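Long-range contacts in glycosyl hydrolase, family 38 (Enterococcus faecalis, PDB 5KBP), which is probably an alpha-mannosidase of glycosyl hydrolase family 38, a carbohydrate-binding, metal-binding enzyme expected to cleave alpha-linked mannose from glycans: residues L674-T680 against G744-L750; G543-I547 against S557-T561. One frame throughout, in Å; residues are numbered along the deposited sequence.

Both contacts belong to the same antiparallel sheet of the family 38 C-terminal domain, and their centres lie about 11 Å apart. Strand 555-566 pairs with strand 545-549 in contact 2 and with strand 672-679, which in turn meets strand 745-753 in contact 1, so the two flank the pairing of 555-566 with 672-679. Their seam is joined by a probable hydrogen bond from Leu677 N to Thr561 O at 2.6 Å, while Leu559 CD2 packs 3.7 Å from Phe678 CA. Val676, Phe678, Leu750, Ile547, Leu559 and Leu560 all touch strand 772-783 of a second sheet. Both lie away from the calcium-binding residues Phe253 and Tyr256; the sulfate near contact 2, probably from the crystallisation liquor, rests on Lys558.

Contact 1: residues L674-T680 against G744-L750; sequences LRVLFPT and GTIAVTL
Strands 674-679 and 745-750 run antiparallel, their axes 4.3 Å apart at closest approach and at 162°. Val676 faces Val748 as a hydrogen-bonded pair (Val676 N to Val748 O 2.9 Å, Val748 N to Val676 O 3.0 Å), and Phe678 pairs likewise with Ile746; Arg675-Thr749 and Leu677-Ala747 are non-hydrogen-bonded pairs. Leu750 N donates a hydrogen bond to Leu674 O at 2.8 Å, and the mt side chain of Leu750 brings CD2 to 3.8 Å from Val676 CG1. Val676, in the p rotamer, also sets CG1 3.9 Å from Val748 CB. Beta-branched valine suits the extended backbone, and these apolar groups face strands 727-732 and 772-783 of the opposing sheet, as in a beta-sandwich. On the Leu677-Ala747 face, Arg675 lays its guanidinium over Ala747, NH2 to CB 3.3 Å, where a small methyl leaves room. Thus one face is hydrocarbon, while the other, beside Leu677 and Ala747, holds a buried cation that forms salt bridges with Glu563 and Glu739, carboxylates of two further strands.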
ATOM      1  N   LEU A 674     -23.809  -1.376  14.584  1.00 47.91           N
ATOM      2  CA  LEU A 674     -24.042  -2.507  15.472  1.00 44.32           C
ATOM      3  C   LEU A 674     -23.256  -2.314  16.761  1.00 45.12           C
ATOM      4  O   LEU A 674     -22.052  -2.037  16.723  1.00 38.74           O
ATOM      5  CB  LEU A 674     -23.637  -3.822  14.804  1.00 39.79           C
ATOM      6  CG  LEU A 674     -23.802  -5.078  15.661  1.00 47.22           C
ATOM      7  CD1 LEU A 674     -25.276  -5.395  15.883  1.00 43.27           C
ATOM      8  CD2 LEU A 674     -23.078  -6.255  15.030  1.00 45.19           C
ATOM      9  N   ARG A 675     -23.938  -2.459  17.895  1.00 46.14           N
ATOM     10  CA  ARG A 675     -23.319  -2.305  19.202  1.00 52.88           C
ATOM     11  C   ARG A 675     -23.659  -3.506  20.074  1.00 57.58           C
ATOM     12  O   ARG A 675     -24.572  -4.281  19.777  1.00 51.55           O
ATOM     13  CB  ARG A 675     -23.780  -1.017  19.903  1.00 53.94           C
ATOM     14  CG  ARG A 675     -23.993   0.168  18.977  1.00 56.16           C
ATOM     15  CD  ARG A 675     -25.103   1.064  19.504  1.00 57.10           C
ATOM     16  NE  ARG A 675     -24.639   1.990  20.533  1.00 54.54           N
ATOM     17  CZ  ARG A 675     -25.449   2.677  21.334  1.00 52.52           C
ATOM     18  NH1 ARG A 675     -26.763   2.529  21.235  1.00 45.14           N
ATOM     19  NH2 ARG A 675     -24.946   3.503  22.240  1.00 55.77           N
ATOM     20  N   VAL A 676     -22.906  -3.648  21.163  1.00 56.36           N
ATOM     21  CA  VAL A 676     -23.159  -4.655  22.185  1.00 56.44           C
ATOM     22  C   VAL A 676     -23.432  -3.934  23.498  1.00 54.77           C
ATOM     23  O   VAL A 676     -22.764  -2.947  23.827  1.00 50.76           O
ATOM     24  CB  VAL A 676     -21.981  -5.646  22.317  1.00 43.96           C
ATOM     25  CG1 VAL A 676     -20.676  -4.912  22.601  1.00 39.70           C
ATOM     26  CG2 VAL A 676     -22.269  -6.686  23.392  1.00 50.10           C
ATOM     27  N   LEU A 677     -24.429  -4.413  24.237  1.00 53.83           N
ATOM     28  CA  LEU A 677     -24.935  -3.726  25.417  1.00 57.70           C
ATOM     29  C   LEU A 677     -24.554  -4.481  26.683  1.00 64.73           C
ATOM     30  O   LEU A 677     -24.543  -5.717  26.703  1.00 65.30           O
ATOM     31  CB  LEU A 677     -26.457  -3.566  25.342  1.00 57.86           C
ATOM     32  CG  LEU A 677     -27.026  -2.302  24.686  1.00 58.29           C
ATOM     33  CD1 LEU A 677     -26.389  -2.028  23.330  1.00 59.69           C
ATOM     34  CD2 LEU A 677     -28.539  -2.413  24.552  1.00 42.93           C
ATOM     35  N   PHE A 678     -24.248  -3.729  27.739  1.00 59.84           N
ATOM     36  CA  PHE A 678     -23.918  -4.298  29.045  1.00 53.28           C
ATOM     37  C   PHE A 678     -24.618  -3.492  30.128  1.00 55.37           C
ATOM     38  O   PHE A 678     -24.051  -2.538  30.678  1.00 61.10           O
ATOM     39  CB  PHE A 678     -22.407  -4.319  29.283  1.00 50.44           C
ATOM     40  CG  PHE A 678     -21.660  -5.244  28.372  1.00 53.64           C
ATOM     41  CD1 PHE A 678     -21.598  -6.601  28.642  1.00 55.20           C
ATOM     42  CD2 PHE A 678     -21.009  -4.757  27.252  1.00 50.95           C
ATOM     43  CE1 PHE A 678     -20.908  -7.458  27.807  1.00 46.87           C
ATOM     44  CE2 PHE A 678     -20.315  -5.608  26.413  1.00 50.85           C
ATOM     45  CZ  PHE A 678     -20.266  -6.960  26.691  1.00 47.62           C
ATOM     46  N   PRO A 679     -25.860  -3.841  30.457  1.00 51.31           N
ATOM     47  CA  PRO A 679     -26.563  -3.142  31.545  1.00 53.06           C
ATOM     48  C   PRO A 679     -25.882  -3.388  32.882  1.00 56.64           C
ATOM     49  O   PRO A 679     -25.820  -4.518  33.371  1.00 65.31           O
ATOM     50  CB  PRO A 679     -27.971  -3.749  31.501  1.00 50.59           C
ATOM     51  CG  PRO A 679     -28.109  -4.305  30.123  1.00 51.08           C
ATOM     52  CD  PRO A 679     -26.739  -4.791  29.756  1.00 48.16           C
ATOM     53  N   THR A 680     -25.367  -2.310  33.477  1.00 59.84           N
ATOM     54  CA  THR A 680     -24.699  -2.411  34.769  1.00 62.64           C
ATOM     55  C   THR A 680     -25.678  -2.453  35.935  1.00 61.27           C
ATOM     56  O   THR A 680     -25.332  -2.982  36.997  1.00 64.53           O
ATOM     57  CB  THR A 680     -23.732  -1.240  34.961  1.00 59.48           C
ATOM     58  OG1 THR A 680     -24.466  -0.008  34.985  1.00 66.60           O
ATOM     59  CG2 THR A 680     -22.714  -1.197  33.830  1.00 58.41           C
ATOM     60  N   GLY A 744     -27.529   3.331  32.953  1.00 65.48           N
ATOM     61  CA  GLY A 744     -26.261   2.726  33.301  1.00 57.66           C
ATOM     62  C   GLY A 744     -25.756   1.684  32.331  1.00 49.19           C
ATOM     63  O   GLY A 744     -24.734   1.046  32.610  1.00 54.57           O
ATOM     64  N   THR A 745     -26.428   1.490  31.200  1.00 53.86           N
ATOM     65  CA  THR A 745     -26.002   0.487  30.232  1.00 57.58           C
ATOM     66  C   THR A 745     -24.767   0.967  29.483  1.00 56.07           C
ATOM     67  O   THR A 745     -24.774   2.048  28.885  1.00 49.98           O
ATOM     68  CB  THR A 745     -27.129   0.185  29.252  1.00 53.08           C
ATOM     69  OG1 THR A 745     -28.224  -0.419  29.954  1.00 61.94           O
ATOM     70  CG2 THR A 745     -26.644  -0.758  28.157  1.00 43.89           C
ATOM     71  N   ILE A 746     -23.706   0.167  29.520  1.00 56.55           N
ATOM     72  CA  ILE A 746     -22.523   0.428  28.709  1.00 54.27           C
ATOM     73  C   ILE A 746     -22.753  -0.170  27.327  1.00 53.99           C
ATOM     74  O   ILE A 746     -22.958  -1.381  27.192  1.00 57.55           O
ATOM     75  CB  ILE A 746     -21.261  -0.157  29.357  1.00 51.82           C
ATOM     76  CG1 ILE A 746     -21.088   0.385  30.777  1.00 49.85           C
ATOM     77  CG2 ILE A 746     -20.041   0.166  28.514  1.00 42.76           C
ATOM     78  CD1 ILE A 746     -19.879  -0.174  31.491  1.00 49.32           C
ATOM     79  N   ALA A 747     -22.727   0.676  26.304  1.00 51.88           N
ATOM     80  CA  ALA A 747     -22.918   0.251  24.923  1.00 49.28           C
ATOM     81  C   ALA A 747     -21.616   0.484  24.169  1.00 51.66           C
ATOM     82  O   ALA A 747     -21.203   1.633  23.975  1.00 50.60           O
ATOM     83  CB  ALA A 747     -24.076   1.005  24.273  1.00 44.25           C
ATOM     84  N   VAL A 748     -20.970  -0.600  23.752  1.00 53.70           N
ATOM     85  CA  VAL A 748     -19.739  -0.535  22.974  1.00 47.44           C
ATOM     86  C   VAL A 748     -20.091  -0.720  21.506  1.00 51.16           C
ATOM     87  O   VAL A 748     -20.726  -1.713  21.131  1.00 54.15           O
ATOM     88  CB  VAL A 748     -18.724  -1.595  23.436  1.00 44.40           C
ATOM     89  CG1 VAL A 748     -17.508  -1.595  22.520  1.00 43.74           C
ATOM     90  CG2 VAL A 748     -18.311  -1.346  24.880  1.00 39.38           C
ATOM     91  N   THR A 749     -19.683   0.237  20.675  1.00 52.46           N
ATOM     92  CA  THR A 749     -19.956   0.171  19.246  1.00 54.05           C
ATOM     93  C   THR A 749     -18.990  -0.803  18.585  1.00 54.48           C
ATOM     94  O   THR A 749     -17.769  -0.651  18.700  1.00 52.37           O
ATOM     95  CB  THR A 749     -19.835   1.553  18.610  1.00 49.13           C
ATOM     96  OG1 THR A 749     -20.775   2.443  19.221  1.00 51.16           O
ATOM     97  CG2 THR A 749     -20.110   1.474  17.114  1.00 42.09           C
ATOM     98  N   LEU A 750     -19.537  -1.795  17.887  1.00 44.96           N
ATOM     99  CA  LEU A 750     -18.713  -2.783  17.206  1.00 51.19           C
ATOM    100  C   LEU A 750     -18.323  -2.332  15.802  1.00 50.44           C
ATOM    101  O   LEU A 750     -17.150  -2.416  15.422  1.00 44.00           O
ATOM    102  CB  LEU A 750     -19.448  -4.125  17.144  1.00 44.08           C
ATOM    103  CG  LEU A 750     -19.844  -4.744  18.487  1.00 50.05           C
ATOM    104  CD1 LEU A 750     -20.556  -6.070  18.273  1.00 47.98           C
ATOM    105  CD2 LEU A 750     -18.624  -4.922  19.376  1.00 47.09           C
TER

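Contact 2: residues G543-I547 against S557-T561; sequences GSLTI and SKLLT. With SO4 (sulfate ion), chain K.
Next to a corner of the chain, Leu545 of segment 543-547 and Leu559 of segment 557-561 form an antiparallel hydrogen-bonded pair, Leu545 N donating to Leu559 O at 2.8 Å and Leu559 N to Leu545 O at 3.1 Å, with CA atoms 4.8 Å apart. Gly543 (phi 100°, psi -13°) enters in a conformation that favours glycine. The mt side chain of Leu545 is a bump set against Leu559 and Leu560: its CB meets Leu559 CB at 4.0 Å, and its CG sits 4.0 Å from CB of Leu560, a tp leucine whose CA-to-CB bond points toward segment 543-547. Ile547 fills the next hollow, CG1 to Leu559 CD1 3.6 Å. Branched aliphatic chains suit this interlocking, which continues onto Phe661 and Leu780 of the facing sheet. Ser544 CB lies 3.7 Å from Lys558 CA. Lys558 takes left-handed angles (60°, 27°); its extended chain lets NZ hydrogen-bond to sulfate O4 at 2.9 Å, and its O accepts Thr561 OG1 at 2.9 Å. Lys558 and Leu559 together opposite Leu545 form a G1 beta bulge in the hairpin of strands 545-549 and 555-566.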
ATOM      1  N   GLY A 543     -29.819 -15.575  24.650  1.00 76.17           N
ATOM      2  CA  GLY A 543     -28.464 -15.306  24.229  1.00 71.71           C
ATOM      3  C   GLY A 543     -27.737 -14.329  25.122  1.00 66.05           C
ATOM      4  O   GLY A 543     -26.510 -14.203  25.014  1.00 57.86           O
ATOM      5  N   SER A 544     -28.460 -13.634  25.995  1.00 61.29           N
ATOM      6  CA  SER A 544     -27.868 -12.723  26.956  1.00 63.77           C
ATOM      7  C   SER A 544     -27.254 -13.504  28.117  1.00 58.07           C
ATOM      8  O   SER A 544     -27.500 -14.699  28.302  1.00 56.77           O
ATOM      9  CB  SER A 544     -28.914 -11.733  27.467  1.00 66.46           C
ATOM     10  OG  SER A 544     -30.041 -12.410  27.996  1.00 71.76           O
ATOM     11  N   LEU A 545     -26.448 -12.807  28.909  1.00 54.96           N
ATOM     12  CA  LEU A 545     -25.723 -13.411  30.016  1.00 48.47           C
ATOM     13  C   LEU A 545     -26.282 -12.923  31.346  1.00 52.40           C
ATOM     14  O   LEU A 545     -26.608 -11.742  31.499  1.00 51.36           O
ATOM     15  CB  LEU A 545     -24.230 -13.086  29.937  1.00 47.48           C
ATOM     16  CG  LEU A 545     -23.520 -13.398  28.620  1.00 56.58           C
ATOM     17  CD1 LEU A 545     -22.032 -13.128  28.752  1.00 54.15           C
ATOM     18  CD2 LEU A 545     -23.775 -14.833  28.192  1.00 61.83           C
ATOM     19  N   THR A 546     -26.387 -13.842  32.303  1.00 50.37           N
ATOM     20  CA  THR A 546     -26.717 -13.522  33.688  1.00 53.85           C
ATOM     21  C   THR A 546     -25.545 -13.970  34.551  1.00 56.92           C
ATOM     22  O   THR A 546     -25.329 -15.173  34.737  1.00 64.69           O
ATOM     23  CB  THR A 546     -28.017 -14.198  34.124  1.00 62.61           C
ATOM     24  OG1 THR A 546     -29.111 -13.654  33.376  1.00 63.16           O
ATOM     25  CG2 THR A 546     -28.262 -13.970  35.610  1.00 67.91           C
ATOM     26  N   ILE A 547     -24.789 -13.007  35.070  1.00 56.58           N
ATOM     27  CA  ILE A 547     -23.558 -13.274  35.803  1.00 57.01           C
ATOM     28  C   ILE A 547     -23.793 -13.004  37.281  1.00 62.47           C
ATOM     29  O   ILE A 547     -24.516 -12.070  37.646  1.00 63.81           O
ATOM     30  CB  ILE A 547     -22.387 -12.422  35.274  1.00 60.45           C
ATOM     31  CG1 ILE A 547     -22.437 -12.326  33.747  1.00 66.47           C
ATOM     32  CG2 ILE A 547     -21.057 -13.007  35.721  1.00 58.18           C
ATOM     33  CD1 ILE A 547     -22.258 -13.644  33.039  1.00 70.68           C
ATOM     34  N   SER A 557     -27.783  -8.942  34.722  1.00 62.40           N
ATOM     35  CA  SER A 557     -28.584  -9.652  33.738  1.00 60.23           C
ATOM     36  C   SER A 557     -28.638  -8.869  32.433  1.00 63.29           C
ATOM     37  O   SER A 557     -28.294  -7.686  32.376  1.00 67.76           O
ATOM     38  CB  SER A 557     -30.007  -9.908  34.256  1.00 61.69           C
ATOM     39  OG  SER A 557     -30.655  -8.691  34.583  1.00 75.05           O
ATOM     40  N   LYS A 558     -29.081  -9.560  31.379  1.00 63.95           N
ATOM     41  CA  LYS A 558     -29.222  -9.013  30.030  1.00 68.70           C
ATOM     42  C   LYS A 558     -27.900  -8.508  29.459  1.00 72.25           C
ATOM     43  O   LYS A 558     -27.887  -7.621  28.599  1.00 64.25           O
ATOM     44  CB  LYS A 558     -30.279  -7.904  29.987  1.00 64.83           C
ATOM     45  CG  LYS A 558     -31.663  -8.363  30.418  1.00 65.37           C
ATOM     46  CD  LYS A 558     -32.656  -7.217  30.403  1.00 68.78           C
ATOM     47  CE  LYS A 558     -34.030  -7.683  30.842  1.00 70.86           C
ATOM     48  NZ  LYS A 558     -35.031  -6.583  30.850  1.00 72.86           N
ATOM     49  N   LEU A 559     -26.783  -9.064  29.913  1.00 72.73           N
ATOM     50  CA  LEU A 559     -25.483  -8.688  29.384  1.00 65.93           C
ATOM     51  C   LEU A 559     -25.251  -9.340  28.026  1.00 64.03           C
ATOM     52  O   LEU A 559     -25.826 -10.385  27.708  1.00 60.68           O
ATOM     53  CB  LEU A 559     -24.375  -9.086  30.357  1.00 59.08           C
ATOM     54  CG  LEU A 559     -24.434  -8.436  31.742  1.00 57.97           C
ATOM     55  CD1 LEU A 559     -23.377  -9.025  32.664  1.00 50.75           C
ATOM     56  CD2 LEU A 559     -24.265  -6.930  31.625  1.00 58.51           C
ATOM     57  N   LEU A 560     -24.393  -8.706  27.223  1.00 64.15           N
ATOM     58  CA  LEU A 560     -24.069  -9.165  25.871  1.00 58.14           C
ATOM     59  C   LEU A 560     -25.317  -9.186  24.986  1.00 63.31           C
ATOM     60  O   LEU A 560     -25.650 -10.193  24.356  1.00 63.72           O
ATOM     61  CB  LEU A 560     -23.386 -10.537  25.899  1.00 58.05           C
ATOM     62  CG  LEU A 560     -22.629 -10.975  24.642  1.00 56.57           C
ATOM     63  CD1 LEU A 560     -21.379 -10.130  24.453  1.00 52.07           C
ATOM     64  CD2 LEU A 560     -22.286 -12.458  24.700  1.00 53.25           C
ATOM     65  N   THR A 561     -26.017  -8.056  24.950  1.00 62.33           N
ATOM     66  CA  THR A 561     -27.167  -7.866  24.076  1.00 59.67           C
ATOM     67  C   THR A 561     -26.753  -7.001  22.893  1.00 62.60           C
ATOM     68  O   THR A 561     -26.132  -5.948  23.077  1.00 61.94           O
ATOM     69  CB  THR A 561     -28.332  -7.220  24.828  1.00 61.08           C
ATOM     70  OG1 THR A 561     -28.805  -8.115  25.843  1.00 68.50           O
ATOM     71  CG2 THR A 561     -29.474  -6.895  23.875  1.00 51.45           C
TER
HETATM   72  S   SO4 K 909     -36.635  -7.697  33.908  0.66135.43           S
HETATM   73  O1  SO4 K 909     -35.234  -7.788  34.307  0.66133.14           O
HETATM   74  O2  SO4 K 909     -36.982  -8.847  33.079  0.66133.88           O
HETATM   75  O3  SO4 K 909     -37.479  -7.685  35.100  0.66136.74           O
HETATM   76  O4  SO4 K 909     -36.847  -6.467  33.151  0.66134.17           O